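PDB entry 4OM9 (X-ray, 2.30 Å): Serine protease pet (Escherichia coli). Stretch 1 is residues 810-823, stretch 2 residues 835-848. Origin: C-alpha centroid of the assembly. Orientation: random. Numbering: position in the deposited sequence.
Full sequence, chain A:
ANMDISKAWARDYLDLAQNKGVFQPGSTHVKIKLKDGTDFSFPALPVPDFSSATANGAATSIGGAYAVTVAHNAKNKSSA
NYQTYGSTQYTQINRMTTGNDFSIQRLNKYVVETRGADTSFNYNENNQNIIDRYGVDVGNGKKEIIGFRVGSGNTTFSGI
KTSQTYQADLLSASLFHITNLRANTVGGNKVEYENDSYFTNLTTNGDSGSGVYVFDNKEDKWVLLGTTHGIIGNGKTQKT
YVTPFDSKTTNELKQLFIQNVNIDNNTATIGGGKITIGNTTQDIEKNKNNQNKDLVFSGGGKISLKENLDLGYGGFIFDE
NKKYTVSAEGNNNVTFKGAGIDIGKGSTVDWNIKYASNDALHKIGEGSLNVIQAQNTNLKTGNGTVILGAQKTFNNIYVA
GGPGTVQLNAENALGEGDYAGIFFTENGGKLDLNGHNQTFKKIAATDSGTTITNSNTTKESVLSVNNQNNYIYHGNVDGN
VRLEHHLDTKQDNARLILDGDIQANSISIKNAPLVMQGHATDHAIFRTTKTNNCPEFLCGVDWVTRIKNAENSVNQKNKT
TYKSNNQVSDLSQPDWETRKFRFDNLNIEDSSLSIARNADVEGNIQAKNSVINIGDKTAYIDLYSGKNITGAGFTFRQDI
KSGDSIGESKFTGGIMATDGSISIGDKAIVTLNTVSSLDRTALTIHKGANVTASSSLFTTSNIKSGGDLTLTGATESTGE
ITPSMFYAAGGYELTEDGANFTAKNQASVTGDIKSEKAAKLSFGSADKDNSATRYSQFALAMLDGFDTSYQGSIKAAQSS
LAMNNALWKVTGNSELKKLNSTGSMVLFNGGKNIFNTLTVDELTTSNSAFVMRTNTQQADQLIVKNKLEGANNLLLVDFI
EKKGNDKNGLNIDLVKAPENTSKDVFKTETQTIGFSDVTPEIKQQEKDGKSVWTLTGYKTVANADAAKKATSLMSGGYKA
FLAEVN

Stretch 1 810-823: VTGNSELKKLNSTG
Stretch 2 (835-848) FNTLTVDELTTSNS

Carbonyl oxygens crowd one another where these two stretches run side by side. Leu816 O lies 2.8 Å from Thr839 O, and Leu819 O lies 3.0 Å from Glu842 O. Both atoms of each pair are acceptors, so neither pair is a hydrogen bond. The cross-stretch hydrogen bonds are few, and three of the five are weak.

The stretches run parallel. Their CA atoms pair Ser814 with Leu838, Glu815 with Thr839, Leu816 with Val840, then Lys818 with Glu842 and onward to Gly823 with Asn847. Most of these spacings are near 5 Å; Ser821 CA to Thr845 CA is 4.6 Å. Neither stretch forms a regular strand, although many residues have extended backbone angles. Together they bury 1057 Å² of surface.

At the start, a side chain does the work of a backbone. Asn813 has chi1 at -85° (m), and its end reaches across. Thr837 N donates to Asn813 OD1 at 2.6 Å with an angle of 170°, nearly straight. Next come two weak bonds: Ser814 N to Thr837 O at 3.3 Å, and Thr839 N to Ser814 O at 3.1 Å. Ser814 OG turns back within its own stretch and bonds Gly812 O at 2.9 Å.

In the middle the backbone of stretch 1 bends. Lys817 has phi/psi of -70/-79, unlike its extended neighbours. Leu816 O meets a carbon here: Val840 CA is 3.2 Å from Leu816 O, with an angle of 174° at the hydrogen. Asp841 N bonds Lys817 O at 2.6 Å, but the angle of 123° makes the bond weak. Asp841 (-141/21) and Glu842 (172/58) also leave the extended pattern. Lys817 points its CA-to-CB bond away from stretch 2, yet its CD comes within 3.9 Å of Asp841 CB. Lys818, m at chi1 and t thereafter, leaves NZ 4.4 Å from Glu842 OE1. These opposite charges are near each other but beyond a salt bridge.

Leu819 and Leu843 form a single backbone bridge, with their CA atoms 4.8 Å apart. Thr844 N donates to Leu819 O at 3.0 Å and 159°. Leu843 CA also approaches Leu819 O, at 3.5 Å. The two leucine side chains meet, with Leu819 CD2 3.5 Å from Leu843 CD1. Leu819 is t,t and Leu843 is t,p. Leu819 has the largest covered area of any residue here, 90 Å². Its CB is also 4.5 Å from Val840 CB; the outer carbons of Val840 are not modelled.

Beyond this point the contact is mainly packing. Asn820 OD1 lies 3.2 Å from Thr844 CB. Thr844 OG1 bonds Glu842 O in its own stretch at 3.2 Å. Thr822 CG2 rests 3.6 Å from Ser846 CB. Gly823 N makes a weak 2.7 Å bond to Ser821 O, forming a tight local turn. Gly823 has phi/psi of 134/-170, where a CB would jam against the preceding carbonyl oxygen. Asn847 CB approaches Gly823 N to 3.9 Å.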

# COMPACT_ATOMS: atom_id res chain seq x y z
N VAL A 810 -37.69 14.41 -22.19
CA VAL A 810 -38.80 13.95 -21.34
C VAL A 810 -39.69 12.87 -21.95
O VAL A 810 -40.58 13.16 -22.72
CB VAL A 810 -39.71 15.11 -20.92
CG1 VAL A 810 -40.66 14.64 -19.83
CG2 VAL A 810 -38.88 16.28 -20.43
N THR A 811 -39.45 11.61 -21.57
CA THR A 811 -40.16 10.47 -22.15
C THR A 811 -41.24 9.92 -21.24
O THR A 811 -41.91 8.94 -21.58
CB THR A 811 -39.18 9.31 -22.51
OG1 THR A 811 -38.30 9.04 -21.42
CG2 THR A 811 -38.37 9.65 -23.76
N GLY A 812 -41.42 10.53 -20.07
CA GLY A 812 -42.43 10.06 -19.14
C GLY A 812 -42.93 11.11 -18.17
O GLY A 812 -42.34 12.19 -18.05
N ASN A 813 -44.02 10.79 -17.49
CA ASN A 813 -44.58 11.64 -16.44
C ASN A 813 -43.59 11.86 -15.30
O ASN A 813 -43.32 10.95 -14.53
CB ASN A 813 -45.86 11.03 -15.88
CG ASN A 813 -47.09 11.40 -16.68
OD1 ASN A 813 -47.08 12.36 -17.44
ND2 ASN A 813 -48.15 10.63 -16.51
N SER A 814 -43.06 13.07 -15.20
CA SER A 814 -42.08 13.39 -14.17
C SER A 814 -42.68 14.32 -13.11
O SER A 814 -43.13 15.42 -13.44
CB SER A 814 -40.84 14.03 -14.79
OG SER A 814 -40.60 13.51 -16.09
N GLU A 815 -42.71 13.88 -11.85
CA GLU A 815 -43.12 14.76 -10.76
C GLU A 815 -41.92 15.11 -9.89
O GLU A 815 -41.57 14.41 -8.94
CB GLU A 815 -44.27 14.15 -9.93
CG GLU A 815 -44.05 12.76 -9.38
CD GLU A 815 -45.25 12.26 -8.58
OE1 GLU A 815 -46.16 11.66 -9.19
OE2 GLU A 815 -45.28 12.48 -7.35
N LEU A 816 -41.29 16.22 -10.24
CA LEU A 816 -40.07 16.69 -9.60
C LEU A 816 -40.34 17.77 -8.55
O LEU A 816 -41.26 18.58 -8.72
CB LEU A 816 -39.12 17.23 -10.66
CG LEU A 816 -37.82 17.89 -10.21
CD1 LEU A 816 -36.93 16.85 -9.57
CD2 LEU A 816 -37.16 18.52 -11.40
N LYS A 817 -39.56 17.78 -7.48
CA LYS A 817 -39.75 18.79 -6.45
C LYS A 817 -39.34 20.19 -6.94
O LYS A 817 -40.19 20.98 -7.32
CB LYS A 817 -38.97 18.42 -5.19
CG LYS A 817 -38.92 19.52 -4.12
CD LYS A 817 -40.27 19.78 -3.50
CE LYS A 817 -40.13 20.76 -2.37
NZ LYS A 817 -39.02 20.36 -1.46
N LYS A 818 -38.04 20.48 -6.96
CA LYS A 818 -37.57 21.82 -7.28
C LYS A 818 -36.75 21.87 -8.56
O LYS A 818 -36.17 20.86 -8.97
CB LYS A 818 -36.77 22.38 -6.11
CG LYS A 818 -37.62 22.69 -4.89
CD LYS A 818 -36.80 23.01 -3.66
CE LYS A 818 -37.70 23.44 -2.50
NZ LYS A 818 -36.96 23.53 -1.21
N LEU A 819 -36.71 23.04 -9.20
CA LEU A 819 -36.07 23.17 -10.50
C LEU A 819 -35.53 24.59 -10.74
O LEU A 819 -36.25 25.57 -10.57
CB LEU A 819 -37.06 22.79 -11.61
CG LEU A 819 -36.59 22.38 -13.01
CD1 LEU A 819 -37.78 21.89 -13.84
CD2 LEU A 819 -35.86 23.49 -13.76
N ASN A 820 -34.27 24.67 -11.15
CA ASN A 820 -33.65 25.93 -11.54
C ASN A 820 -32.93 25.79 -12.87
O ASN A 820 -31.95 25.05 -12.97
CB ASN A 820 -32.67 26.41 -10.47
CG ASN A 820 -33.36 27.04 -9.29
OD1 ASN A 820 -33.65 28.24 -9.30
ND2 ASN A 820 -33.62 26.24 -8.26
N SER A 821 -33.40 26.50 -13.89
CA SER A 821 -32.83 26.32 -15.21
C SER A 821 -32.21 27.58 -15.81
O SER A 821 -32.67 28.08 -16.82
CB SER A 821 -33.88 25.76 -16.16
OG SER A 821 -33.39 25.73 -17.49
N THR A 822 -31.16 28.08 -15.18
CA THR A 822 -30.37 29.14 -15.79
C THR A 822 -29.71 28.60 -17.06
O THR A 822 -28.58 28.10 -17.03
CB THR A 822 -29.28 29.68 -14.83
OG1 THR A 822 -29.50 29.17 -13.51
CG2 THR A 822 -29.30 31.20 -14.80
N GLY A 823 -30.43 28.69 -18.18
CA GLY A 823 -29.89 28.26 -19.45
C GLY A 823 -30.83 27.41 -20.28
O GLY A 823 -32.01 27.28 -19.95
N PHE A 835 -49.09 11.69 -24.32
CA PHE A 835 -48.72 12.99 -23.77
C PHE A 835 -48.46 12.91 -22.27
O PHE A 835 -49.11 12.14 -21.56
CB PHE A 835 -49.81 14.01 -24.08
CG PHE A 835 -50.06 14.18 -25.55
CD1 PHE A 835 -49.27 15.03 -26.31
CD2 PHE A 835 -51.07 13.47 -26.18
CE1 PHE A 835 -49.49 15.17 -27.67
CE2 PHE A 835 -51.29 13.61 -27.54
CZ PHE A 835 -50.50 14.46 -28.28
N ASN A 836 -47.52 13.72 -21.78
CA ASN A 836 -47.07 13.61 -20.39
C ASN A 836 -47.05 14.93 -19.63
O ASN A 836 -47.01 16.00 -20.23
CB ASN A 836 -45.67 12.99 -20.36
CG ASN A 836 -45.65 11.58 -20.90
OD1 ASN A 836 -46.50 10.76 -20.55
ND2 ASN A 836 -44.69 11.29 -21.76
N THR A 837 -47.05 14.84 -18.30
CA THR A 837 -47.03 16.03 -17.46
C THR A 837 -45.78 16.14 -16.58
O THR A 837 -45.43 15.23 -15.83
CB THR A 837 -48.28 16.08 -16.55
OG1 THR A 837 -49.45 16.36 -17.34
CG2 THR A 837 -48.14 17.18 -15.50
N LEU A 838 -45.10 17.28 -16.71
CA LEU A 838 -44.06 17.69 -15.78
C LEU A 838 -44.74 18.45 -14.64
O LEU A 838 -45.61 19.28 -14.89
CB LEU A 838 -43.02 18.58 -16.48
CG LEU A 838 -41.59 18.77 -15.97
CD1 LEU A 838 -40.88 19.82 -16.82
CD2 LEU A 838 -41.51 19.15 -14.49
N THR A 839 -44.18 18.35 -13.44
CA THR A 839 -44.76 18.97 -12.27
C THR A 839 -43.81 19.42 -11.14
O THR A 839 -43.58 18.68 -10.21
CB THR A 839 -45.79 17.98 -11.72
OG1 THR A 839 -46.81 17.80 -12.69
CG2 THR A 839 -46.41 18.46 -10.47
N VAL A 840 -43.32 20.66 -11.18
CA VAL A 840 -42.43 21.24 -10.14
C VAL A 840 -43.05 22.00 -8.93
O VAL A 840 -44.25 22.15 -8.86
CB VAL A 840 -41.41 22.18 -10.79
N ASP A 841 -42.23 22.45 -7.98
CA ASP A 841 -42.64 23.09 -6.70
C ASP A 841 -41.75 24.26 -6.31
O ASP A 841 -41.69 24.64 -5.15
CB ASP A 841 -42.59 22.12 -5.53
CG ASP A 841 -43.72 21.19 -5.52
OD1 ASP A 841 -44.34 21.01 -6.58
OD2 ASP A 841 -43.99 20.62 -4.45
N GLU A 842 -41.07 24.79 -7.29
CA GLU A 842 -40.30 25.99 -7.13
C GLU A 842 -39.53 26.14 -8.40
O GLU A 842 -38.33 26.15 -8.42
CB GLU A 842 -39.40 25.93 -5.91
CG GLU A 842 -38.56 27.18 -5.72
CD GLU A 842 -38.31 27.51 -4.27
OE1 GLU A 842 -38.89 26.86 -3.41
OE2 GLU A 842 -37.52 28.42 -4.00
N LEU A 843 -40.26 26.20 -9.48
CA LEU A 843 -39.68 26.32 -10.82
C LEU A 843 -39.21 27.74 -11.11
O LEU A 843 -39.98 28.58 -11.57
CB LEU A 843 -40.68 25.87 -11.89
CG LEU A 843 -40.22 25.97 -13.35
CD1 LEU A 843 -38.82 25.39 -13.51
CD2 LEU A 843 -41.19 25.22 -14.23
N THR A 844 -37.93 27.99 -10.84
CA THR A 844 -37.35 29.31 -11.01
C THR A 844 -36.53 29.41 -12.29
O THR A 844 -35.35 29.76 -12.25
CB THR A 844 -36.45 29.68 -9.81
OG1 THR A 844 -36.94 29.04 -8.62
CG2 THR A 844 -36.39 31.18 -9.60
N THR A 845 -37.14 29.09 -13.43
CA THR A 845 -36.41 29.09 -14.70
C THR A 845 -35.98 30.49 -15.11
O THR A 845 -36.81 31.38 -15.33
CB THR A 845 -37.25 28.48 -15.84
OG1 THR A 845 -36.70 28.87 -17.10
CG2 THR A 845 -38.71 28.94 -15.75
N SER A 846 -34.67 30.68 -15.23
CA SER A 846 -34.11 32.00 -15.49
C SER A 846 -33.85 32.25 -16.97
O SER A 846 -33.29 33.29 -17.32
CB SER A 846 -32.81 32.19 -14.71
OG SER A 846 -32.18 33.43 -15.05
N ASN A 847 -34.26 31.32 -17.83
CA ASN A 847 -34.16 31.52 -19.28
C ASN A 847 -34.89 30.48 -20.12
O ASN A 847 -35.85 29.85 -19.66
CB ASN A 847 -32.68 31.54 -19.70
CG ASN A 847 -32.40 32.52 -20.82
OD1 ASN A 847 -32.51 32.18 -22.00
ND2 ASN A 847 -32.04 33.75 -20.46
N SER A 848 -34.40 30.31 -21.34
CA SER A 848 -35.15 29.77 -22.47
C SER A 848 -35.63 28.33 -22.36
O SER A 848 -35.33 27.62 -21.40
CB SER A 848 -34.28 29.91 -23.72
OG SER A 848 -33.05 29.25 -23.56